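Local coordinates for succinyl-CoA ligase (ADP-forming) subunit alpha (Methanosaeta concilii, PDB 6HXI), which joins a CoA-ligase-type region to a citrate-synthase-like region and binds coenzyme A within an eight-chain assembly, at residues 258-266 against 285-293; 224-232 against 308-319. All blocks are in the same frame, centred on the assembly; numbering follows the deposited sequence.

Interaction 1 (258-266 against 285-293)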
loop_
_atom_site.group_PDB
_atom_site.type_symbol
_atom_site.label_atom_id
_atom_site.label_comp_id
_atom_site.label_asym_id
_atom_site.label_seq_id
_atom_site.Cartn_x
_atom_site.Cartn_y
_atom_site.Cartn_z
ATOM N N TRP B 258 25.727 -65.230 8.530
ATOM C CA TRP B 258 27.077 -64.689 8.428
ATOM C C TRP B 258 27.286 -63.573 9.438
ATOM O O TRP B 258 26.430 -62.702 9.578
ATOM C CB TRP B 258 27.459 -64.255 6.999
ATOM C CG TRP B 258 28.871 -63.731 6.921
ATOM C CD1 TRP B 258 29.259 -62.426 6.805
ATOM C CD2 TRP B 258 30.075 -64.491 7.107
ATOM N NE1 TRP B 258 30.629 -62.331 6.858
ATOM C CE2 TRP B 258 31.156 -63.583 7.044
ATOM C CE3 TRP B 258 30.345 -65.855 7.304
ATOM C CZ2 TRP B 258 32.488 -63.998 7.159
ATOM C CZ3 TRP B 258 31.663 -66.264 7.430
ATOM C CH2 TRP B 258 32.719 -65.346 7.346
ATOM N N VAL B 259 28.424 -63.618 10.152
ATOM C CA VAL B 259 28.802 -62.620 11.148
ATOM C C VAL B 259 30.047 -61.872 10.629
ATOM O O VAL B 259 31.087 -62.481 10.373
ATOM C CB VAL B 259 29.001 -63.232 12.567
ATOM C CG1 VAL B 259 29.408 -62.161 13.572
ATOM C CG2 VAL B 259 27.738 -63.954 13.040
ATOM N N THR B 260 29.908 -60.554 10.435
ATOM C CA THR B 260 30.980 -59.678 9.935
ATOM C C THR B 260 31.917 -59.255 11.095
ATOM O O THR B 260 31.515 -59.280 12.259
ATOM C CB THR B 260 30.371 -58.471 9.206
ATOM O OG1 THR B 260 29.774 -57.629 10.175
ATOM C CG2 THR B 260 29.315 -58.867 8.188
ATOM N N GLY B 261 33.135 -58.859 10.762
ATOM C CA GLY B 261 34.130 -58.442 11.746
ATOM C C GLY B 261 35.278 -59.424 11.885
ATOM O O GLY B 261 35.889 -59.502 12.950
ATOM N N THR B 262 35.576 -60.179 10.813
ATOM C CA THR B 262 36.672 -61.156 10.782
ATOM C C THR B 262 38.037 -60.449 10.749
ATOM O O THR B 262 39.050 -61.082 11.006
ATOM C CB THR B 262 36.488 -62.190 9.642
ATOM O OG1 THR B 262 36.623 -61.561 8.364
ATOM C CG2 THR B 262 35.151 -62.939 9.723
ATOM N N CYS B 263 38.049 -59.127 10.442
ATOM C CA CYS B 263 39.241 -58.269 10.389
ATOM C C CYS B 263 39.856 -58.025 11.775
ATOM O O CYS B 263 41.075 -57.897 11.881
ATOM C CB CYS B 263 38.890 -56.948 9.723
ATOM S SG CYS B 263 37.637 -55.996 10.622
ATOM N N SER B 264 39.001 -57.904 12.811
ATOM C CA SER B 264 39.342 -57.590 14.201
ATOM C C SER B 264 40.618 -58.257 14.766
ATOM O O SER B 264 41.455 -57.502 15.266
ATOM C CB SER B 264 38.164 -57.863 15.128
ATOM O OG SER B 264 38.410 -57.370 16.432
ATOM N N PRO B 265 40.829 -59.610 14.720
ATOM C CA PRO B 265 42.068 -60.179 15.305
ATOM C C PRO B 265 43.382 -59.718 14.669
ATOM O O PRO B 265 44.424 -59.793 15.324
ATOM C CB PRO B 265 41.876 -61.690 15.145
ATOM C CG PRO B 265 40.413 -61.880 14.978
ATOM C CD PRO B 265 39.958 -60.688 14.207
ATOM N N TYR B 266 43.339 -59.258 13.401
ATOM C CA TYR B 266 44.507 -58.795 12.642
ATOM C C TYR B 266 44.922 -57.379 13.045
ATOM O O TYR B 266 46.074 -56.990 12.837
ATOM C CB TYR B 266 44.195 -58.787 11.137
ATOM C CG TYR B 266 43.772 -60.105 10.526
ATOM C CD1 TYR B 266 42.434 -60.491 10.512
ATOM C CD2 TYR B 266 44.683 -60.899 9.836
ATOM C CE1 TYR B 266 42.026 -61.671 9.893
ATOM C CE2 TYR B 266 44.281 -62.070 9.193
ATOM C CZ TYR B 266 42.950 -62.449 9.221
ATOM O OH TYR B 266 42.527 -63.595 8.596
ATOM N N GLU B 285 32.591 -62.864 21.783
ATOM C CA GLU B 285 32.015 -61.754 21.030
ATOM C C GLU B 285 32.581 -61.583 19.607
ATOM O O GLU B 285 31.976 -60.868 18.814
ATOM C CB GLU B 285 32.144 -60.448 21.826
ATOM C CG GLU B 285 31.181 -60.333 22.992
ATOM C CD GLU B 285 31.233 -59.008 23.731
ATOM O OE1 GLU B 285 31.224 -59.030 24.983
ATOM O OE2 GLU B 285 31.270 -57.947 23.064
ATOM N N THR B 286 33.710 -62.227 19.274
ATOM C CA THR B 286 34.339 -62.119 17.942
ATOM C C THR B 286 33.514 -62.766 16.823
ATOM O O THR B 286 32.737 -63.682 17.079
ATOM C CB THR B 286 35.782 -62.693 17.940
ATOM O OG1 THR B 286 35.757 -64.108 18.142
ATOM C CG2 THR B 286 36.703 -62.014 18.934
ATOM N N ALA B 287 33.735 -62.321 15.578
ATOM C CA ALA B 287 33.074 -62.855 14.389
ATOM C C ALA B 287 33.415 -64.346 14.182
ATOM O O ALA B 287 32.530 -65.128 13.818
ATOM C CB ALA B 287 33.451 -62.042 13.160
ATOM N N GLN B 288 34.673 -64.741 14.457
ATOM C CA GLN B 288 35.143 -66.130 14.326
ATOM C C GLN B 288 34.382 -67.075 15.252
ATOM O O GLN B 288 33.809 -68.050 14.765
ATOM C CB GLN B 288 36.674 -66.246 14.501
ATOM C CG GLN B 288 37.486 -65.768 13.276
ATOM C CD GLN B 288 37.638 -64.251 13.131
ATOM O OE1 GLN B 288 37.132 -63.438 13.938
ATOM N NE2 GLN B 288 38.384 -63.833 12.113
ATOM N N ALA B 289 34.322 -66.762 16.564
ATOM C CA ALA B 289 33.584 -67.538 17.566
ATOM C C ALA B 289 32.090 -67.654 17.209
ATOM O O ALA B 289 31.501 -68.717 17.399
ATOM C CB ALA B 289 33.741 -66.900 18.932
ATOM N N LYS B 290 31.504 -66.589 16.651
ATOM C CA LYS B 290 30.095 -66.549 16.228
ATOM C C LYS B 290 29.807 -67.401 14.980
ATOM O O LYS B 290 28.858 -68.188 14.993
ATOM C CB LYS B 290 29.609 -65.096 16.040
ATOM C CG LYS B 290 29.489 -64.330 17.360
ATOM C CD LYS B 290 29.017 -62.911 17.155
ATOM C CE LYS B 290 28.786 -62.189 18.463
ATOM N NZ LYS B 290 28.086 -60.881 18.271
ATOM N N ASN B 291 30.631 -67.258 13.919
ATOM C CA ASN B 291 30.491 -68.017 12.674
ATOM C C ASN B 291 30.723 -69.504 12.910
ATOM O O ASN B 291 30.026 -70.328 12.319
ATOM C CB ASN B 291 31.418 -67.467 11.575
ATOM C CG ASN B 291 30.911 -66.201 10.916
ATOM O OD1 ASN B 291 29.710 -66.033 10.667
ATOM N ND2 ASN B 291 31.816 -65.275 10.606
ATOM N N ASP B 292 31.666 -69.846 13.802
ATOM C CA ASP B 292 31.958 -71.239 14.147
ATOM C C ASP B 292 30.786 -71.869 14.892
ATOM O O ASP B 292 30.354 -72.954 14.508
ATOM C CB ASP B 292 33.259 -71.353 14.954
ATOM C CG ASP B 292 34.533 -71.163 14.147
ATOM O OD1 ASP B 292 34.436 -70.996 12.901
ATOM O OD2 ASP B 292 35.628 -71.200 14.752
ATOM N N ALA B 293 30.238 -71.164 15.918
ATOM C CA ALA B 293 29.081 -71.620 16.698
ATOM C C ALA B 293 27.832 -71.735 15.805
ATOM O O ALA B 293 26.989 -72.596 16.047
ATOM C CB ALA B 293 28.821 -70.676 17.859
HETATM O O HOH W 1 36.115 -60.903 15.196
#

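Interaction 2 (224-232 against 308-319)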
loop_
_atom_site.group_PDB
_atom_site.type_symbol
_atom_site.label_atom_id
_atom_site.label_comp_id
_atom_site.label_asym_id
_atom_site.label_seq_id
_atom_site.Cartn_x
_atom_site.Cartn_y
_atom_site.Cartn_z
ATOM N N ALA B 224 4.193 -68.232 4.821
ATOM C CA ALA B 224 4.669 -67.636 3.565
ATOM C C ALA B 224 6.198 -67.717 3.372
ATOM O O ALA B 224 6.670 -67.826 2.231
ATOM C CB ALA B 224 4.213 -66.197 3.489
ATOM N N ILE B 225 6.953 -67.672 4.503
ATOM C CA ILE B 225 8.414 -67.750 4.596
ATOM C C ILE B 225 8.849 -69.224 4.699
ATOM O O ILE B 225 8.395 -69.946 5.596
ATOM C CB ILE B 225 8.938 -66.884 5.786
ATOM C CG1 ILE B 225 8.760 -65.377 5.485
ATOM C CG2 ILE B 225 10.411 -67.219 6.151
ATOM C CD1 ILE B 225 8.708 -64.437 6.693
ATOM N N LYS B 226 9.743 -69.651 3.784
ATOM C CA LYS B 226 10.301 -71.010 3.727
ATOM C C LYS B 226 11.827 -70.974 3.982
ATOM O O LYS B 226 12.455 -72.012 4.163
ATOM C CB LYS B 226 10.029 -71.641 2.340
ATOM C CG LYS B 226 8.664 -71.335 1.722
ATOM C CD LYS B 226 7.514 -72.079 2.384
ATOM C CE LYS B 226 6.207 -71.809 1.692
ATOM N NZ LYS B 226 5.075 -72.362 2.466
ATOM N N MET B 227 12.415 -69.773 3.997
ATOM C CA MET B 227 13.856 -69.592 4.123
ATOM C C MET B 227 14.186 -68.421 5.048
ATOM O O MET B 227 13.569 -67.358 4.925
ATOM C CB MET B 227 14.358 -69.272 2.716
ATOM C CG MET B 227 15.677 -69.824 2.385
ATOM S SD MET B 227 16.049 -69.294 0.703
ATOM C CE MET B 227 17.660 -68.712 0.948
ATOM N N ILE B 228 15.169 -68.597 5.962
ATOM C CA ILE B 228 15.611 -67.511 6.859
ATOM C C ILE B 228 17.075 -67.143 6.544
ATOM O O ILE B 228 17.883 -68.012 6.247
ATOM C CB ILE B 228 15.342 -67.757 8.378
ATOM C CG1 ILE B 228 13.906 -68.318 8.627
ATOM C CG2 ILE B 228 15.578 -66.465 9.200
ATOM C CD1 ILE B 228 13.640 -68.936 10.023
ATOM N N ALA B 229 17.386 -65.854 6.509
ATOM C CA ALA B 229 18.742 -65.388 6.220
ATOM C C ALA B 229 19.104 -64.289 7.196
ATOM O O ALA B 229 18.291 -63.395 7.422
ATOM C CB ALA B 229 18.823 -64.869 4.791
ATOM N N CYS B 230 20.299 -64.348 7.803
ATOM C CA CYS B 230 20.691 -63.250 8.682
ATOM C C CYS B 230 22.151 -62.865 8.555
ATOM O O CYS B 230 22.982 -63.652 8.126
ATOM C CB CYS B 230 20.291 -63.480 10.133
ATOM S SG CYS B 230 21.220 -64.769 10.959
ATOM N N LEU B 231 22.427 -61.613 8.866
ATOM C CA LEU B 231 23.751 -61.025 8.796
ATOM C C LEU B 231 24.010 -60.285 10.104
ATOM O O LEU B 231 23.369 -59.281 10.374
ATOM C CB LEU B 231 23.806 -60.066 7.593
ATOM C CG LEU B 231 25.159 -59.492 7.189
ATOM C CD1 LEU B 231 26.075 -60.567 6.628
ATOM C CD2 LEU B 231 24.975 -58.348 6.171
ATOM N N GLY B 232 24.894 -60.831 10.921
ATOM C CA GLY B 232 25.275 -60.242 12.195
ATOM C C GLY B 232 26.641 -59.595 12.128
ATOM O O GLY B 232 27.193 -59.416 11.037
ATOM N N TYR B 308 27.897 -65.049 0.242
ATOM C CA TYR B 308 26.595 -65.017 0.952
ATOM C C TYR B 308 25.465 -65.412 -0.022
ATOM O O TYR B 308 24.715 -66.347 0.260
ATOM C CB TYR B 308 26.298 -63.633 1.605
ATOM C CG TYR B 308 25.165 -63.659 2.614
ATOM C CD1 TYR B 308 23.840 -63.494 2.213
ATOM C CD2 TYR B 308 25.412 -63.879 3.966
ATOM C CE1 TYR B 308 22.793 -63.536 3.133
ATOM C CE2 TYR B 308 24.373 -63.914 4.899
ATOM C CZ TYR B 308 23.067 -63.739 4.476
ATOM O OH TYR B 308 22.051 -63.777 5.396
ATOM N N GLY B 309 25.365 -64.701 -1.149
ATOM C CA GLY B 309 24.362 -64.944 -2.184
ATOM C C GLY B 309 24.400 -66.359 -2.710
ATOM O O GLY B 309 23.352 -66.964 -2.949
ATOM N N GLU B 310 25.605 -66.915 -2.855
ATOM C CA GLU B 310 25.735 -68.292 -3.326
ATOM C C GLU B 310 25.082 -69.277 -2.336
ATOM O O GLU B 310 24.325 -70.149 -2.763
ATOM C CB GLU B 310 27.187 -68.641 -3.680
ATOM C CG GLU B 310 27.392 -70.062 -4.214
ATOM C CD GLU B 310 26.382 -70.619 -5.213
ATOM O OE1 GLU B 310 26.025 -71.813 -5.073
ATOM O OE2 GLU B 310 25.950 -69.877 -6.129
ATOM N N MET B 311 25.299 -69.078 -1.019
ATOM C CA MET B 311 24.676 -69.895 0.027
ATOM C C MET B 311 23.134 -69.731 -0.042
ATOM O O MET B 311 22.405 -70.719 0.062
ATOM C CB MET B 311 25.234 -69.513 1.408
ATOM C CG MET B 311 24.896 -70.499 2.503
ATOM S SD MET B 311 25.363 -72.219 2.163
ATOM C CE MET B 311 27.161 -72.085 2.130
ATOM N N VAL B 312 22.659 -68.493 -0.294
ATOM C CA VAL B 312 21.230 -68.190 -0.479
ATOM C C VAL B 312 20.707 -69.018 -1.682
ATOM O O VAL B 312 19.688 -69.689 -1.553
ATOM C CB VAL B 312 20.967 -66.652 -0.622
ATOM C CG1 VAL B 312 19.589 -66.354 -1.205
ATOM C CG2 VAL B 312 21.142 -65.945 0.712
ATOM N N ARG B 313 21.441 -68.989 -2.820
ATOM C CA ARG B 313 21.133 -69.717 -4.058
ATOM C C ARG B 313 21.036 -71.219 -3.812
ATOM O O ARG B 313 20.120 -71.856 -4.329
ATOM C CB ARG B 313 22.183 -69.419 -5.145
ATOM C CG ARG B 313 21.829 -69.906 -6.542
ATOM C CD ARG B 313 22.659 -69.164 -7.567
ATOM N NE ARG B 313 22.301 -69.508 -8.943
ATOM C CZ ARG B 313 22.305 -68.648 -9.960
ATOM N NH1 ARG B 313 22.624 -67.373 -9.762
ATOM N NH2 ARG B 313 21.984 -69.056 -11.182
ATOM N N GLN B 314 21.960 -71.762 -2.997
ATOM C CA GLN B 314 22.035 -73.177 -2.648
ATOM C C GLN B 314 20.826 -73.624 -1.833
ATOM O O GLN B 314 20.258 -74.674 -2.126
ATOM C CB GLN B 314 23.338 -73.470 -1.893
ATOM C CG GLN B 314 24.493 -73.864 -2.797
ATOM C CD GLN B 314 25.775 -73.988 -2.018
ATOM O OE1 GLN B 314 26.645 -73.120 -2.098
ATOM N NE2 GLN B 314 25.900 -75.044 -1.214
ATOM N N VAL B 315 20.450 -72.830 -0.813
ATOM C CA VAL B 315 19.321 -73.116 0.073
ATOM C C VAL B 315 17.975 -72.956 -0.660
ATOM O O VAL B 315 17.080 -73.779 -0.455
ATOM C CB VAL B 315 19.395 -72.310 1.390
ATOM C CG1 VAL B 315 18.159 -72.534 2.240
ATOM C CG2 VAL B 315 20.646 -72.681 2.184
ATOM N N TYR B 316 17.842 -71.915 -1.519
ATOM C CA TYR B 316 16.640 -71.684 -2.317
ATOM C C TYR B 316 16.436 -72.864 -3.292
ATOM O O TYR B 316 15.343 -73.433 -3.326
ATOM C CB TYR B 316 16.691 -70.312 -3.043
ATOM C CG TYR B 316 15.558 -70.080 -4.027
ATOM C CD1 TYR B 316 14.294 -69.686 -3.590
ATOM C CD2 TYR B 316 15.752 -70.249 -5.397
ATOM C CE1 TYR B 316 13.240 -69.508 -4.489
ATOM C CE2 TYR B 316 14.705 -70.080 -6.303
ATOM C CZ TYR B 316 13.452 -69.707 -5.845
ATOM O OH TYR B 316 12.420 -69.530 -6.740
ATOM N N ASP B 317 17.498 -73.262 -4.029
ATOM C CA ASP B 317 17.463 -74.381 -4.981
ATOM C C ASP B 317 17.008 -75.666 -4.311
ATOM O O ASP B 317 16.231 -76.407 -4.905
ATOM C CB ASP B 317 18.820 -74.578 -5.680
ATOM C CG ASP B 317 19.120 -73.591 -6.806
ATOM O OD1 ASP B 317 18.274 -72.695 -7.066
ATOM O OD2 ASP B 317 20.207 -73.700 -7.417
ATOM N N MET B 318 17.454 -75.911 -3.068
ATOM C CA MET B 318 17.067 -77.062 -2.257
ATOM C C MET B 318 15.555 -77.025 -1.969
ATOM O O MET B 318 14.906 -78.066 -2.043
ATOM C CB MET B 318 17.891 -77.075 -0.966
ATOM C CG MET B 318 17.433 -78.073 0.074
ATOM S SD MET B 318 18.333 -77.828 1.628
ATOM C CE MET B 318 17.450 -76.443 2.321
ATOM N N LEU B 319 14.988 -75.823 -1.694
ATOM C CA LEU B 319 13.549 -75.669 -1.448
ATOM C C LEU B 319 12.744 -75.881 -2.729
ATOM O O LEU B 319 11.631 -76.411 -2.657
ATOM C CB LEU B 319 13.203 -74.313 -0.825
ATOM C CG LEU B 319 13.812 -73.959 0.536
ATOM C CD1 LEU B 319 13.626 -72.495 0.815
ATOM C CD2 LEU B 319 13.183 -74.753 1.666
#

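Interaction 1 (258-266 against 285-293)
Asn291, one turn into helix 287-297, reaches the backbone of Val259 and lies over the indole of Trp258. Its CB, 4.3 Å from Trp258 CZ3, starts the side chain toward the strand, and CG, held anti to the carbonyl carbon (chi1 -78°), comes within 3.6 Å of that ring carbon. There the chain forks. OD1 accepts from Val259 N at 2.8 Å, and the N-H reaches a lone pair in the carbonyl plane. ND2 donates an N-H to Val259 O at 2.9 Å while sitting 3.3 Å above one face of the Trp258 ring, offset toward its rim. Amide and indole planes are only 18° apart, the amide nearly flat over the ring.

Around this clasp, Ala287 CB presses on the backbone at Gly261, and Val259 CG1 rests on Lys290 CD at 3.7 Å; the ammonium beyond forms a salt bridge with Glu239. Gln288 bends at chi2 (79°) to bring NE2 to Thr262 O at 3.0 Å, the acceptor lying in its amide plane. One water links Gly261 O, Ala287 N and Gln288 OE1, giving the first-turn amide of the helix a partner.

Because Val259 lies on the outermost strand of the sheet within this chain, the paired bonds from Asn291 satisfy backbone groups that an adjoining strand would otherwise use: a buried side-chain amide stands in for sheet pairing, its orientation fixed by the donor and acceptor on Val259.

Interaction 2 (224-232 against 308-319)
Met227 projects from its strand onto helix 308-322 and touches four of its residues. CG rests on two branches, Val315 CG1 and Leu319 CD1, each at 3.7 Å, while SD passes alongside CB of Tyr316. An extended chi2 (-179°) carries SD out over the helix, and the bend at chi3 lays CE on Val312, where it lies 3.4 Å from Val312 O and meets CG1; the two side chains cross at about a right angle. This buried cluster around the thioether is the dense half of the contact.

Farther along the strand the packing thins. Helix and strand are bridged by the long ring of Tyr308, whose OH lies 3.5 Å from Ala229 CB and makes a weak hydrogen bond to Cys230 O at 2.9 Å, the carbonyl lying at the ring edge. Leu231 CD1 approaches Tyr308 CE2 obliquely, at 4.1 Å. At the other end Leu319 CD1 abuts Lys226 O, but the lysine chain bends away from the helix, its NZ bonding to Pro223 O. The helix's outer side, with Glu310, Arg313 and Asp317, is exposed.

The axes of strand 227-232 and helix 308-319 run nearly antiparallel (170°), 9.8 Å apart at closest approach. Ile228 points the other way, onto helix 212-221, so the strand is sandwiched between helical layers. Such a three-layer alpha/beta/alpha arrangement is consistent with the flavodoxin-like domain of the succinyl-CoA synthetase family.

In the fold
Well along the chain from the N terminus, after strands 172-176 and 196-201 of the same sheet, comes strand 227-233; helix 239-247 then leads to strand 255-260. Interaction 1 closes the shorter loop: 18 residues without helix or strand lead from 258-266 back to helix 287-297. The next helix, 308-322, returns to the earlier strand, so interaction 2 closes a 75-residue loop within which interaction 1 is wholly nested. Neighbouring strands of one sheet join the two: Trp258 O probably bonds to Gly232 N at 2.8 Å, and Trp258 CB packs on Tyr308 CD2. Just beyond strand 255-260, Asp288 of the citrate lyase chain accepts hydrogen bonds from Gly261 N and Cys263 N, bringing interaction 1 to a subunit boundary.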